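Local coordinates for beta-ketoacyl-[acyl-carrier-protein] synthase FabY (Pseudomonas aeruginosa, PDB 4CW4) that catalyses the condensation of acetyl-CoA with malonyl-ACP to give 3-oxobutanoyl-ACP, the primer with which fatty acid synthesis begins, at residues A[410-419]-A[452-463]; A[496-506]-A[519-527]. All blocks are in the same frame, centred on the assembly; numbering follows the deposited sequence.

Overall arrangement
Both contacts belong to the ketosynthase part of the chain: the helix pair 410-419 and 452-463 comes first in the sequence, and the loop pair 496-506 and 519-527 follows it. Their centres lie 21 Å apart and their nearest atoms about 7 Å apart, without touching. Strand 466-469 links them, since V418 of contact 1 packs on W466 and L499 of contact 2 on P467 and T469. H439, predicted to be an active-site residue, lies about 6 Å from the N410 side chain and about 11 Å from that of I502. Contact 1 also reaches the second subunit of the homodimer, whereas contact 2 stays within one chain.

Contact 1: residues A[410-419]-A[452-463]; sequences NYLTVAKAVA and EILDRVASAFGI
With its CG1 set opposite the carbonyl carbon (chi1 -69°), I453 lays that methylene over the centre of the Y411 ring, whose own chi1 of -78° swings the phenol across to helix 444-461. The result is a CH-pi contact, 3.5 Å from I453 CG1 to the ring centroid, within a packed helix pair of the thiolase fold. The axes of the segments run in the same general direction at 38°, 9.7 Å apart at closest approach. Small and branched residues suit this interface: A415 CB lies alongside V457 CG2, 4.3 Å away, while V414 CG1 meets the same methyl at 3.8 Å and V418 and V457 touch tip to tip.

Facing the second subunit, R456 in one of two conformers sets NH1 obliquely to Y411 CE2 while NH2 bonds I610 O of that chain. N410 puts its CB and OD1 against I453 CD1, and its ND2 donates to T413 OG1 (2.9 Å) and to N536. A Schellman motif with G462 at positive phi turns the chain out of the helix. The F461 ring receives V418 CG1 over its centre, 3.6 Å from the ring centroid, while A419 CB lies 3.9 Å from F461 CZ.

Contact 2: residues A[496-506]-A[519-527]; sequences YGILPGIKTID and ISNRDMRQD
D523 OD1 is gripped from two directions: the backbone N of G501 donates to its anti lone pair over 2.8 Å, and K503 NZ adds a weak bond. The ammonium's stronger hold is the salt bridge to D523 OD2, 2.9 Å from K503 NZ, which meets that oxygen on the syn side, 25° out of the carboxylate plane. S37 OG hydrogen-bonds to the same oxygen, and E36 is a second anionic partner for K503, a sharing between two carboxylates that would probably keep the ammonium charged.

Glycine suits position 501, where the backbone of R522 passes so close that a CB would collide with it. Farther along, L499 and M524 form an antiparallel hydrogen-bonded pair, with L499 N to M524 O at 2.8 Å and 175°, and M524 N to L499 O at 3.0 Å. Toward the other end, I502 N reaches S520 O at 2.9 Å, on a lone pair in the carbonyl plane.

N521 has its CG between backbone N and carbonyl carbon (chi1 71°), which aims ND2 at I505 O, 3.1 Å away and nearly in the amide plane. That carbonyl belongs to the residue closing the type I turn 502-505. R525 lays its guanidinium over I498 CG1, and a water joins R525 NH1 to Y496 O.

S520 OG accepts from R522 N in an ST turn, and the whole is an irregular pairing of two loops flanking strand 517-519, in which one antiparallel beta bridge, L499-M524, is joined by side-chain bonds from D523 and N521.

Contact 1: residues A[410-419]-A[452-463]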
loop_
_atom_site.group_PDB
_atom_site.type_symbol
_atom_site.label_atom_id
_atom_site.label_comp_id
_atom_site.label_asym_id
_atom_site.label_seq_id
_atom_site.Cartn_x
_atom_site.Cartn_y
_atom_site.Cartn_z
ATOM N N ASN A 410 13.900 14.988 -4.166
ATOM C CA ASN A 410 13.726 15.773 -2.951
ATOM C C ASN A 410 14.121 17.250 -3.155
ATOM O O ASN A 410 13.642 18.111 -2.430
ATOM C CB ASN A 410 14.493 15.110 -1.801
ATOM C CG ASN A 410 14.090 15.597 -0.420
ATOM O OD1 ASN A 410 14.941 15.652 0.455
ATOM N ND2 ASN A 410 12.827 15.861 -0.192
ATOM N N TYR A 411 14.923 17.560 -4.177
ATOM C CA TYR A 411 15.166 18.964 -4.522
ATOM C C TYR A 411 13.851 19.644 -4.869
ATOM O O TYR A 411 13.572 20.759 -4.456
ATOM C CB TYR A 411 16.144 19.101 -5.694
ATOM C CG TYR A 411 17.597 18.913 -5.324
ATOM C CD1 TYR A 411 18.173 17.646 -5.332
ATOM C CD2 TYR A 411 18.399 19.999 -4.975
ATOM C CE1 TYR A 411 19.499 17.460 -4.994
ATOM C CE2 TYR A 411 19.734 19.820 -4.636
ATOM C CZ TYR A 411 20.271 18.539 -4.643
ATOM O OH TYR A 411 21.589 18.313 -4.319
ATOM N N LEU A 412 13.065 18.947 -5.677
ATOM C CA LEU A 412 11.801 19.459 -6.177
ATOM C C LEU A 412 10.765 19.599 -5.060
ATOM O O LEU A 412 10.075 20.615 -4.987
ATOM C CB LEU A 412 11.263 18.558 -7.282
ATOM C CG LEU A 412 11.909 18.713 -8.666
ATOM C CD1 LEU A 412 13.407 18.501 -8.661
ATOM C CD2 LEU A 412 11.254 17.762 -9.644
ATOM N N THR A 413 10.660 18.595 -4.185
ATOM C CA THR A 413 9.655 18.666 -3.128
ATOM C C THR A 413 9.959 19.802 -2.150
ATOM O O THR A 413 9.060 20.537 -1.759
ATOM C CB THR A 413 9.456 17.328 -2.368
ATOM O OG1 THR A 413 10.594 17.005 -1.559
ATOM C CG2 THR A 413 9.215 16.172 -3.333
ATOM N N VAL A 414 11.214 19.946 -1.748
ATOM C CA VAL A 414 11.565 20.999 -0.799
ATOM C C VAL A 414 11.383 22.386 -1.425
ATOM O O VAL A 414 10.806 23.275 -0.813
ATOM C CB VAL A 414 12.997 20.823 -0.241
ATOM C CG1 VAL A 414 13.348 21.965 0.707
ATOM C CG2 VAL A 414 13.118 19.458 0.482
ATOM N N ALA A 415 11.861 22.559 -2.651
ATOM C CA ALA A 415 11.728 23.840 -3.337
ATOM C C ALA A 415 10.263 24.218 -3.474
ATOM O O ALA A 415 9.880 25.357 -3.171
ATOM C CB ALA A 415 12.397 23.802 -4.699
ATOM N N LYS A 416 9.436 23.290 -3.952
ATOM C CA LYS A 416 8.014 23.609 -4.142
ATOM C C LYS A 416 7.338 23.904 -2.803
ATOM O O LYS A 416 6.459 24.769 -2.709
ATOM C CB LYS A 416 7.272 22.476 -4.853
ATOM C CG LYS A 416 7.666 22.287 -6.292
ATOM C CD LYS A 416 6.884 21.164 -6.936
ATOM C CE LYS A 416 5.436 21.546 -7.149
ATOM N NZ LYS A 416 4.621 20.474 -7.769
ATOM N N ALA A 417 7.744 23.187 -1.757
ATOM C CA ALA A 417 7.144 23.409 -0.433
ATOM C C ALA A 417 7.438 24.827 0.065
ATOM O O ALA A 417 6.541 25.540 0.534
ATOM C CB ALA A 417 7.640 22.361 0.572
ATOM N N VAL A 418 8.698 25.226 -0.023
ATOM C CA VAL A 418 9.089 26.559 0.394
ATOM C C VAL A 418 8.358 27.634 -0.438
ATOM O O VAL A 418 7.807 28.584 0.125
ATOM C CB VAL A 418 10.624 26.725 0.366
ATOM C CG1 VAL A 418 11.014 28.150 0.734
ATOM C CG2 VAL A 418 11.273 25.750 1.363
ATOM N N ALA A 419 8.309 27.465 -1.758
ATOM C CA ALA A 419 7.635 28.443 -2.598
ATOM C C ALA A 419 6.166 28.556 -2.191
ATOM O O ALA A 419 5.604 29.662 -2.163
ATOM C CB ALA A 419 7.740 28.061 -4.067
ATOM N N GLU A 452 22.704 19.207 1.629
ATOM C CA GLU A 452 22.943 19.924 0.383
ATOM C C GLU A 452 21.632 20.438 -0.216
ATOM O O GLU A 452 21.572 21.569 -0.678
ATOM C CB GLU A 452 23.682 19.051 -0.626
ATOM C CG GLU A 452 23.922 19.768 -1.921
ATOM C CD GLU A 452 24.983 19.106 -2.766
ATOM O OE1 GLU A 452 25.313 17.934 -2.509
ATOM O OE2 GLU A 452 25.487 19.777 -3.689
ATOM N N ILE A 453 20.582 19.619 -0.211
ATOM C CA ILE A 453 19.278 20.092 -0.678
ATOM C C ILE A 453 18.776 21.271 0.156
ATOM O O ILE A 453 18.368 22.296 -0.384
ATOM C CB ILE A 453 18.248 18.969 -0.605
ATOM C CG1 ILE A 453 18.582 17.898 -1.640
ATOM C CG2 ILE A 453 16.835 19.495 -0.833
ATOM C CD1 ILE A 453 17.881 16.575 -1.409
ATOM N N LEU A 454 18.784 21.136 1.477
ATOM C CA LEU A 454 18.270 22.225 2.310
ATOM C C LEU A 454 19.090 23.505 2.158
ATOM O O LEU A 454 18.548 24.597 2.078
ATOM C CB LEU A 454 18.213 21.810 3.781
ATOM C CG LEU A 454 17.350 20.595 4.099
ATOM C CD1 LEU A 454 17.482 20.218 5.561
ATOM C CD2 LEU A 454 15.898 20.846 3.734
ATOM N N ASP A 455 20.404 23.352 2.114
ATOM C CA ASP A 455 21.287 24.496 1.946
ATOM C C ASP A 455 21.023 25.209 0.625
ATOM O O ASP A 455 20.985 26.444 0.566
ATOM C CB ASP A 455 22.733 24.022 2.010
ATOM C CG ASP A 455 23.708 25.147 2.246
ATOM O OD1 ASP A 455 23.503 25.959 3.185
ATOM O OD2 ASP A 455 24.696 25.196 1.493
ATOM N N ARG A 456 20.821 24.453 -0.440
ATOM C CA ARG A 456 20.630 25.065 -1.748
ATOM C C ARG A 456 19.238 25.701 -1.919
ATOM O O ARG A 456 19.095 26.733 -2.586
ATOM C CB ARG A 456 20.916 24.051 -2.844
ATOM C CG ARG A 456 22.377 23.622 -2.883
ATOM C CD ARG A 456 22.644 22.728 -4.073
ATOM N NE ARG A 456 22.369 23.443 -5.314
ATOM C CZ ARG A 456 22.166 22.869 -6.492
ATOM N NH1 ARG A 456 22.196 21.553 -6.611
ATOM N NH2 ARG A 456 21.910 23.625 -7.551
ATOM N N VAL A 457 18.218 25.120 -1.300
ATOM C CA VAL A 457 16.906 25.752 -1.286
ATOM C C VAL A 457 16.950 27.012 -0.417
ATOM O O VAL A 457 16.405 28.050 -0.793
ATOM C CB VAL A 457 15.809 24.784 -0.817
ATOM C CG1 VAL A 457 14.505 25.504 -0.610
ATOM C CG2 VAL A 457 15.643 23.673 -1.835
ATOM N N ALA A 458 17.611 26.938 0.735
ATOM C CA ALA A 458 17.800 28.127 1.561
ATOM C C ALA A 458 18.432 29.258 0.766
ATOM O O ALA A 458 18.008 30.408 0.860
ATOM C CB ALA A 458 18.652 27.798 2.771
ATOM N N SER A 459 19.453 28.936 -0.017
ATOM C CA SER A 459 20.149 29.966 -0.757
ATOM C C SER A 459 19.205 30.585 -1.783
ATOM O O SER A 459 19.135 31.808 -1.919
ATOM C CB SER A 459 21.390 29.380 -1.423
ATOM O OG SER A 459 22.069 30.381 -2.137
ATOM N N ALA A 460 18.459 29.739 -2.482
ATOM C CA ALA A 460 17.515 30.217 -3.482
ATOM C C ALA A 460 16.491 31.185 -2.892
ATOM O O ALA A 460 16.119 32.158 -3.540
ATOM C CB ALA A 460 16.811 29.051 -4.166
ATOM N N PHE A 461 16.044 30.938 -1.663
ATOM C CA PHE A 461 14.991 31.759 -1.061
ATOM C C PHE A 461 15.551 32.797 -0.078
ATOM O O PHE A 461 14.797 33.480 0.609
ATOM C CB PHE A 461 13.931 30.862 -0.406
ATOM C CG PHE A 461 13.072 30.146 -1.406
ATOM C CD1 PHE A 461 11.925 30.741 -1.903
ATOM C CD2 PHE A 461 13.427 28.890 -1.878
ATOM C CE1 PHE A 461 11.139 30.087 -2.841
ATOM C CE2 PHE A 461 12.646 28.242 -2.832
ATOM C CZ PHE A 461 11.504 28.848 -3.305
ATOM N N GLY A 462 16.870 32.916 -0.013
ATOM C CA GLY A 462 17.492 33.938 0.816
ATOM C C GLY A 462 17.316 33.697 2.299
ATOM O O GLY A 462 17.215 34.646 3.067
ATOM N N ILE A 463 17.308 32.425 2.703
ATOM C CA ILE A 463 17.202 32.047 4.100
ATOM C C ILE A 463 18.602 31.818 4.641
ATOM O O ILE A 463 19.441 31.223 3.966
ATOM C CB ILE A 463 16.416 30.727 4.255
ATOM C CG1 ILE A 463 15.094 30.812 3.481
ATOM C CG2 ILE A 463 16.173 30.434 5.719
ATOM C CD1 ILE A 463 14.279 29.507 3.470
#

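Contact 2: residues A[496-506]-A[519-527]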
loop_
_atom_site.group_PDB
_atom_site.type_symbol
_atom_site.label_atom_id
_atom_site.label_comp_id
_atom_site.label_asym_id
_atom_site.label_seq_id
_atom_site.Cartn_x
_atom_site.Cartn_y
_atom_site.Cartn_z
ATOM N N TYR A 496 5.120 25.041 22.567
ATOM C CA TYR A 496 6.010 25.422 23.659
ATOM C C TYR A 496 7.179 26.336 23.260
ATOM O O TYR A 496 7.892 26.834 24.128
ATOM C CB TYR A 496 6.579 24.175 24.329
ATOM C CG TYR A 496 5.554 23.330 25.053
ATOM C CD1 TYR A 496 4.955 23.788 26.222
ATOM C CD2 TYR A 496 5.224 22.057 24.601
ATOM C CE1 TYR A 496 4.032 23.015 26.908
ATOM C CE2 TYR A 496 4.304 21.269 25.286
ATOM C CZ TYR A 496 3.719 21.753 26.437
ATOM O OH TYR A 496 2.817 20.968 27.120
ATOM N N GLY A 497 7.391 26.527 21.962
ATOM C CA GLY A 497 8.439 27.406 21.477
ATOM C C GLY A 497 9.842 26.854 21.620
ATOM O O GLY A 497 10.799 27.617 21.746
ATOM N N ILE A 498 9.952 25.532 21.660
ATOM C CA ILE A 498 11.242 24.863 21.800
ATOM C C ILE A 498 11.498 24.026 20.558
ATOM O O ILE A 498 10.639 23.233 20.153
ATOM C CB ILE A 498 11.272 23.916 23.027
ATOM C CG1 ILE A 498 10.991 24.680 24.325
ATOM C CG2 ILE A 498 12.604 23.181 23.114
ATOM C CD1 ILE A 498 10.646 23.798 25.486
ATOM N N LEU A 499 12.683 24.217 19.969
ATOM C CA LEU A 499 13.167 23.392 18.866
ATOM C C LEU A 499 14.080 22.297 19.405
ATOM O O LEU A 499 15.146 22.599 19.947
ATOM C CB LEU A 499 13.952 24.232 17.874
ATOM C CG LEU A 499 14.430 23.508 16.620
ATOM C CD1 LEU A 499 13.256 23.229 15.705
ATOM C CD2 LEU A 499 15.479 24.338 15.928
ATOM N N PRO A 500 13.673 21.017 19.273
ATOM C CA PRO A 500 14.491 19.981 19.920
ATOM C C PRO A 500 15.869 19.863 19.279
ATOM O O PRO A 500 15.990 19.908 18.060
ATOM C CB PRO A 500 13.682 18.700 19.715
ATOM C CG PRO A 500 12.308 19.162 19.423
ATOM C CD PRO A 500 12.462 20.447 18.683
ATOM N N GLY A 501 16.902 19.758 20.105
ATOM C CA GLY A 501 18.244 19.542 19.599
ATOM C C GLY A 501 18.442 18.118 19.103
ATOM O O GLY A 501 17.638 17.234 19.364
ATOM N N ILE A 502 19.541 17.901 18.395
ATOM C CA ILE A 502 19.976 16.547 18.023
ATOM C C ILE A 502 20.964 16.136 19.116
ATOM O O ILE A 502 22.181 16.314 18.991
ATOM C CB ILE A 502 20.615 16.497 16.625
ATOM C CG1 ILE A 502 19.701 17.191 15.598
ATOM C CG2 ILE A 502 20.889 15.041 16.251
ATOM C CD1 ILE A 502 20.239 17.196 14.183
ATOM N N LYS A 503 20.438 15.619 20.219
ATOM C CA LYS A 503 21.253 15.489 21.435
ATOM C C LYS A 503 22.217 14.324 21.394
ATOM O O LYS A 503 23.129 14.244 22.213
ATOM C CB LYS A 503 20.355 15.397 22.670
ATOM C CG LYS A 503 19.567 16.648 22.881
ATOM C CD LYS A 503 18.684 16.583 24.110
ATOM C CE LYS A 503 17.868 17.825 24.163
ATOM N NZ LYS A 503 16.482 17.530 24.533
ATOM N N THR A 504 22.018 13.420 20.441
ATOM C CA THR A 504 22.855 12.245 20.321
ATOM C C THR A 504 24.199 12.504 19.642
ATOM O O THR A 504 25.084 11.649 19.694
ATOM C CB THR A 504 22.138 11.179 19.518
ATOM O OG1 THR A 504 21.734 11.756 18.269
ATOM C CG2 THR A 504 20.915 10.663 20.256
ATOM N N ILE A 505 24.362 13.664 19.004
ATOM C CA ILE A 505 25.616 13.980 18.307
ATOM C C ILE A 505 26.462 14.952 19.109
ATOM O O ILE A 505 25.943 15.752 19.896
ATOM C CB ILE A 505 25.386 14.494 16.849
ATOM C CG1 ILE A 505 24.815 15.910 16.827
ATOM C CG2 ILE A 505 24.479 13.513 16.096
ATOM C CD1 ILE A 505 24.733 16.495 15.421
ATOM N N ASP A 506 27.772 14.897 18.902
ATOM C CA ASP A 506 28.671 15.806 19.604
ATOM C C ASP A 506 28.991 17.021 18.810
ATOM O O ASP A 506 29.372 18.055 19.362
ATOM C CB ASP A 506 29.948 15.081 19.966
ATOM C CG ASP A 506 29.729 14.133 21.092
ATOM O OD1 ASP A 506 29.137 14.590 22.082
ATOM O OD2 ASP A 506 30.078 12.946 20.966
ATOM N N ILE A 519 21.982 23.774 12.733
ATOM C CA ILE A 519 21.792 22.419 13.240
ATOM C C ILE A 519 22.476 22.323 14.600
ATOM O O ILE A 519 23.708 22.423 14.696
ATOM C CB ILE A 519 22.427 21.360 12.308
ATOM C CG1 ILE A 519 21.890 21.481 10.875
ATOM C CG2 ILE A 519 22.119 19.971 12.832
ATOM C CD1 ILE A 519 22.691 20.736 9.851
ATOM N N SER A 520 21.691 22.167 15.661
ATOM C CA SER A 520 22.237 22.206 17.003
ATOM C C SER A 520 22.003 20.905 17.755
ATOM O O SER A 520 20.982 20.234 17.544
ATOM C CB SER A 520 21.595 23.341 17.783
ATOM O OG SER A 520 22.102 23.381 19.099
ATOM N N ASN A 521 22.936 20.590 18.659
ATOM C CA ASN A 521 22.797 19.415 19.515
ATOM C C ASN A 521 22.138 19.743 20.846
ATOM O O ASN A 521 22.030 18.875 21.719
ATOM C CB ASN A 521 24.127 18.658 19.694
ATOM C CG ASN A 521 25.132 19.388 20.546
ATOM O OD1 ASN A 521 24.978 20.559 20.882
ATOM N ND2 ASN A 521 26.201 18.680 20.891
ATOM N N ARG A 522 21.667 20.988 20.960
ATOM C CA ARG A 522 20.958 21.499 22.137
ATOM C C ARG A 522 19.573 21.977 21.742
ATOM O O ARG A 522 19.374 22.443 20.620
ATOM C CB ARG A 522 21.696 22.708 22.783
ATOM C CG ARG A 522 23.202 22.563 22.928
ATOM C CD ARG A 522 23.577 21.726 24.135
ATOM N NE ARG A 522 25.013 21.804 24.425
ATOM C CZ ARG A 522 25.790 20.767 24.748
ATOM N NH1 ARG A 522 25.292 19.538 24.843
ATOM N NH2 ARG A 522 27.083 20.965 24.986
ATOM N N ASP A 523 18.621 21.864 22.669
ATOM C CA ASP A 523 17.302 22.481 22.483
ATOM C C ASP A 523 17.471 23.993 22.366
ATOM O O ASP A 523 18.275 24.596 23.090
ATOM C CB ASP A 523 16.352 22.164 23.649
ATOM C CG ASP A 523 16.057 20.681 23.784
ATOM O OD1 ASP A 523 16.230 19.936 22.794
ATOM O OD2 ASP A 523 15.624 20.256 24.876
ATOM N N MET A 524 16.696 24.603 21.472
ATOM C CA MET A 524 16.780 26.051 21.220
ATOM C C MET A 524 15.420 26.717 21.358
ATOM O O MET A 524 14.416 26.184 20.902
ATOM C CB MET A 524 17.308 26.304 19.804
ATOM C CG MET A 524 18.731 25.839 19.587
ATOM S SD MET A 524 19.897 26.888 20.469
ATOM C CE MET A 524 21.393 25.927 20.369
ATOM N N ARG A 525 15.407 27.910 21.941
ATOM C CA ARG A 525 14.193 28.731 22.007
ATOM C C ARG A 525 14.400 30.030 21.242
ATOM O O ARG A 525 15.139 30.911 21.680
ATOM C CB ARG A 525 13.812 29.062 23.455
ATOM C CG ARG A 525 13.640 27.861 24.374
ATOM C CD ARG A 525 13.067 28.276 25.739
ATOM N NE ARG A 525 11.699 28.775 25.603
ATOM C CZ ARG A 525 10.598 28.158 26.038
ATOM N NH1 ARG A 525 10.658 27.015 26.711
ATOM N NH2 ARG A 525 9.419 28.716 25.821
ATOM N N GLN A 526 13.700 30.143 20.123
ATOM C CA GLN A 526 13.763 31.276 19.213
ATOM C C GLN A 526 13.061 32.490 19.819
ATOM O O GLN A 526 11.971 32.342 20.374
ATOM C CB GLN A 526 13.023 30.892 17.922
ATOM C CG GLN A 526 13.682 29.817 17.051
ATOM C CD GLN A 526 13.870 28.447 17.715
ATOM O OE1 GLN A 526 13.085 28.008 18.561
ATOM N NE2 GLN A 526 14.914 27.755 17.292
ATOM N N ASP A 527 13.657 33.680 19.705
ATOM C CA ASP A 527 13.018 34.894 20.195
ATOM C C ASP A 527 11.731 35.120 19.414
ATOM O O ASP A 527 10.677 35.380 19.997
ATOM C CB ASP A 527 13.935 36.121 20.057
ATOM C CG ASP A 527 14.994 36.191 21.146
ATOM O OD1 ASP A 527 14.994 35.325 22.050
ATOM O OD2 ASP A 527 15.820 37.129 21.105
HETATM O O HOH W 1 7.669 26.163 27.261
HETATM O O HOH W 2 10.702 30.101 20.210
HETATM O O HOH W 3 17.716 22.708 18.460
HETATM O O HOH W 4 29.366 19.122 21.707
#